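Long-range contact in flavohemoglobin (Malassezia yamatoensis, PDB 6O0A), which probably detoxifies nitric oxide using heme and FAD, supporting nitric oxide resistance of this skin commensal: residues T118-L123 with A142-Y147. Sequence-based numbering, arbitrary orientation.
Sequences TVYKYL and AWTEVY. With HEM (protoporphyrin IX containing Fe), chain C.
Tyr-120 turns the edge of its ring toward one face of the Tyr-147 ring, a T-shaped pair with centroids 5.5 Å apart and planes at 61°. CD1 of Tyr-120 comes over that face, 3.8 Å from CD1 of Tyr-147, and CB of Tyr-120 packs against Tyr-147 CE1. At the edge of the Tyr-147 ring, near its plane, sits CG1 of Val-119, 3.9 Å from Tyr-147 CE2, while Leu-123 CD2 and the heme vinyl carbon CBB approach the same ring obliquely. In the plane of the Tyr-120 ring, at its hydroxyl end, lies Thr-144: OH of Tyr-120 is 2.6 Å from Thr-144 OG1 in a short hydrogen bond between two hydroxyls. Thr-144 OG1 is also hydrogen-bonded to the carbonyl oxygen of Val-140 on the preceding turn, so that two bonds hold this hydroxyl. CG of both tyrosines lies anti to the backbone N (chi1 177° in Tyr-120), and each ring thereby reaches across to the opposite helix. The Tyr-147 hydroxyl ends beside Val-119, 3.3 Å from CG1, and its hydrogen bond is with the carbonyl oxygen of Tyr-116. Two residues carry the contact on to the heme: Val-119 sets CG2 3.3 Å from the methyl carbon CMC, and Tyr-147 sets CE2 3.6 Å from the vinyl carbon CBB. The pair thus forms part of the heme pocket wall in the globin domain. The axes of 118-123 and 142-147, on helices 115-131 and 137-163, run roughly antiparallel at 152° and come within 11.7 Å, a separation spanned by the tyrosine side chains. Phe-124 stacks on Tyr-120 and Trp-148 meets it as well, whereas Ile-80 of helix 75-89 packs on both Leu-123 and Tyr-147, and helix 25-53 also packs on 142-147.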
loop_
_atom_site.group_PDB
_atom_site.type_symbol
_atom_site.label_atom_id
_atom_site.label_comp_id
_atom_site.label_asym_id
_atom_site.label_seq_id
_atom_site.Cartn_x
_atom_site.Cartn_y
_atom_site.Cartn_z
ATOM N N THR A 118 15.700 -17.087 3.621
ATOM C CA THR A 118 14.707 -17.747 4.466
ATOM C C THR A 118 13.454 -18.092 3.677
ATOM O O THR A 118 12.964 -19.226 3.721
ATOM C CB THR A 118 14.352 -16.837 5.642
ATOM O OG1 THR A 118 15.560 -16.406 6.289
ATOM C CG2 THR A 118 13.460 -17.580 6.633
ATOM N N VAL A 119 12.913 -17.114 2.950
ATOM C CA VAL A 119 11.712 -17.360 2.167
ATOM C C VAL A 119 11.981 -18.394 1.086
ATOM O O VAL A 119 11.152 -19.279 0.847
ATOM C CB VAL A 119 11.162 -16.037 1.607
ATOM C CG1 VAL A 119 10.249 -16.276 0.414
ATOM C CG2 VAL A 119 10.394 -15.349 2.716
ATOM N N TYR A 120 13.158 -18.339 0.452
ATOM C CA TYR A 120 13.472 -19.354 -0.550
ATOM C C TYR A 120 13.394 -20.754 0.057
ATOM O O TYR A 120 12.770 -21.656 -0.509
ATOM C CB TYR A 120 14.857 -19.129 -1.164
ATOM C CG TYR A 120 15.159 -20.255 -2.139
ATOM C CD1 TYR A 120 14.636 -20.239 -3.424
ATOM C CD2 TYR A 120 15.891 -21.371 -1.744
ATOM C CE1 TYR A 120 14.869 -21.284 -4.314
ATOM C CE2 TYR A 120 16.124 -22.425 -2.620
ATOM C CZ TYR A 120 15.608 -22.378 -3.902
ATOM O OH TYR A 120 15.847 -23.429 -4.767
ATOM N N LYS A 121 14.022 -20.938 1.215
ATOM C CA LYS A 121 14.082 -22.257 1.839
ATOM C C LYS A 121 12.688 -22.813 2.100
ATOM O O LYS A 121 12.364 -23.934 1.691
ATOM C CB LYS A 121 14.873 -22.164 3.142
ATOM C CG LYS A 121 14.874 -23.458 3.905
ATOM C CD LYS A 121 15.674 -23.361 5.180
ATOM C CE LYS A 121 15.700 -24.726 5.866
ATOM N NZ LYS A 121 16.600 -24.735 7.052
ATOM N N TYR A 122 11.841 -22.044 2.783
ATOM C CA TYR A 122 10.536 -22.579 3.163
ATOM C C TYR A 122 9.559 -22.586 2.002
ATOM O O TYR A 122 8.728 -23.497 1.915
ATOM C CB TYR A 122 9.987 -21.807 4.369
ATOM C CG TYR A 122 10.902 -22.071 5.537
ATOM C CD1 TYR A 122 10.938 -23.330 6.119
ATOM C CD2 TYR A 122 11.813 -21.119 5.963
ATOM C CE1 TYR A 122 11.814 -23.613 7.143
ATOM C CE2 TYR A 122 12.694 -21.396 6.985
ATOM C CZ TYR A 122 12.684 -22.643 7.569
ATOM O OH TYR A 122 13.567 -22.942 8.579
ATOM N N LEU A 123 9.651 -21.620 1.088
ATOM C CA LEU A 123 8.771 -21.652 -0.072
ATOM C C LEU A 123 9.061 -22.875 -0.929
ATOM O O LEU A 123 8.145 -23.605 -1.325
ATOM C CB LEU A 123 8.911 -20.367 -0.896
ATOM C CG LEU A 123 8.057 -20.336 -2.157
ATOM C CD1 LEU A 123 6.587 -20.497 -1.779
ATOM C CD2 LEU A 123 8.262 -19.011 -2.878
ATOM N N ALA A 142 14.461 -24.154 -12.718
ATOM C CA ALA A 142 13.913 -23.024 -13.460
ATOM C C ALA A 142 13.186 -22.049 -12.540
ATOM O O ALA A 142 13.353 -20.829 -12.661
ATOM C CB ALA A 142 12.980 -23.528 -14.560
ATOM N N TRP A 143 12.383 -22.560 -11.603
ATOM C CA TRP A 143 11.661 -21.660 -10.707
ATOM C C TRP A 143 12.591 -21.006 -9.689
ATOM O O TRP A 143 12.351 -19.868 -9.266
ATOM C CB TRP A 143 10.507 -22.416 -10.037
ATOM C CG TRP A 143 9.363 -22.549 -11.001
ATOM C CD1 TRP A 143 9.073 -23.623 -11.803
ATOM C CD2 TRP A 143 8.412 -21.525 -11.343
ATOM N NE1 TRP A 143 7.972 -23.339 -12.593
ATOM C CE2 TRP A 143 7.552 -22.060 -12.329
ATOM C CE3 TRP A 143 8.200 -20.216 -10.901
ATOM C CZ2 TRP A 143 6.496 -21.328 -12.877
ATOM C CZ3 TRP A 143 7.148 -19.494 -11.440
ATOM C CH2 TRP A 143 6.308 -20.054 -12.416
ATOM N N THR A 144 13.672 -21.688 -9.310
ATOM C CA THR A 144 14.693 -21.045 -8.491
ATOM C C THR A 144 15.302 -19.841 -9.208
ATOM O O THR A 144 15.523 -18.790 -8.595
ATOM C CB THR A 144 15.757 -22.075 -8.113
ATOM O OG1 THR A 144 15.144 -23.077 -7.289
ATOM C CG2 THR A 144 16.920 -21.429 -7.370
ATOM N N GLU A 145 15.578 -19.974 -10.512
ATOM C CA GLU A 145 16.094 -18.839 -11.266
ATOM C C GLU A 145 15.108 -17.675 -11.240
ATOM O O GLU A 145 15.505 -16.525 -11.020
ATOM C CB GLU A 145 16.392 -19.247 -12.707
ATOM C CG GLU A 145 17.087 -18.123 -13.473
ATOM C CD GLU A 145 17.402 -18.470 -14.917
ATOM O OE1 GLU A 145 17.393 -19.669 -15.272
ATOM O OE2 GLU A 145 17.656 -17.528 -15.698
ATOM N N VAL A 146 13.821 -17.967 -11.460
ATOM C CA VAL A 146 12.776 -16.947 -11.397
ATOM C C VAL A 146 12.773 -16.277 -10.029
ATOM O O VAL A 146 12.767 -15.046 -9.924
ATOM C CB VAL A 146 11.402 -17.567 -11.723
ATOM C CG1 VAL A 146 10.267 -16.555 -11.512
ATOM C CG2 VAL A 146 11.378 -18.098 -13.142
ATOM N N TYR A 147 12.809 -17.080 -8.959
ATOM C CA TYR A 147 12.813 -16.512 -7.615
ATOM C C TYR A 147 13.975 -15.542 -7.425
ATOM O O TYR A 147 13.796 -14.440 -6.901
ATOM C CB TYR A 147 12.880 -17.616 -6.552
ATOM C CG TYR A 147 12.913 -17.041 -5.138
ATOM C CD1 TYR A 147 14.117 -16.690 -4.519
ATOM C CD2 TYR A 147 11.733 -16.809 -4.441
ATOM C CE1 TYR A 147 14.142 -16.137 -3.230
ATOM C CE2 TYR A 147 11.748 -16.262 -3.152
ATOM C CZ TYR A 147 12.954 -15.922 -2.562
ATOM O OH TYR A 147 12.956 -15.376 -1.287
HETATM C CHA HEM C . 4.256 -8.249 1.400
HETATM C CHB HEM C . 6.275 -10.335 -2.520
HETATM C CHC HEM C . 10.103 -11.644 0.158
HETATM C CHD HEM C . 7.791 -10.156 4.154
HETATM C C1A HEM C . 4.479 -8.678 0.104
HETATM C C2A HEM C . 3.606 -8.463 -1.029
HETATM C C3A HEM C . 4.164 -9.030 -2.106
HETATM C C4A HEM C . 5.408 -9.649 -1.695
HETATM C CMA HEM C . 3.596 -9.060 -3.540
HETATM C CAA HEM C . 2.278 -7.677 -0.987
HETATM C CBA HEM C . 2.665 -6.228 -1.268
HETATM C CGA HEM C . 1.447 -5.341 -1.168
HETATM O O1A HEM C . 0.721 -5.425 -0.146
HETATM O O2A HEM C . 1.202 -4.547 -2.108
HETATM C C1B HEM C . 7.493 -10.866 -2.146
HETATM C C2B HEM C . 8.428 -11.556 -3.015
HETATM C C3B HEM C . 9.485 -11.936 -2.270
HETATM C C4B HEM C . 9.255 -11.474 -0.913
HETATM C CMB HEM C . 8.164 -11.797 -4.515
HETATM C CAB HEM C . 10.768 -12.692 -2.697
HETATM C CBB HEM C . 11.180 -12.845 -3.966
HETATM C C1C HEM C . 9.784 -11.387 1.475
HETATM C C2C HEM C . 10.597 -11.737 2.611
HETATM C C3C HEM C . 9.968 -11.325 3.728
HETATM C C4C HEM C . 8.722 -10.717 3.315
HETATM C CMC HEM C . 11.970 -12.434 2.476
HETATM C CAC HEM C . 10.372 -11.473 5.219
HETATM C CBC HEM C . 11.139 -12.486 5.664
HETATM C C1D HEM C . 6.644 -9.510 3.739
HETATM C C2D HEM C . 5.675 -8.905 4.635
HETATM C C3D HEM C . 4.697 -8.390 3.894
HETATM C C4D HEM C . 5.004 -8.633 2.494
HETATM C CMD HEM C . 5.791 -8.903 6.177
HETATM C CAD HEM C . 3.453 -7.655 4.439
HETATM C CBD HEM C . 2.245 -8.567 4.240
HETATM C CGD HEM C . 2.165 -9.628 5.314
HETATM O O1D HEM C . 2.275 -9.290 6.524
HETATM O O2D HEM C . 1.966 -10.824 4.961
HETATM N NA HEM C . 5.572 -9.407 -0.341
HETATM N NB HEM C . 8.029 -10.837 -0.878
HETATM N NC HEM C . 8.642 -10.756 1.933
HETATM N ND HEM C . 6.212 -9.316 2.442
HETATM FE FE HEM C . 7.247 -9.843 0.737
#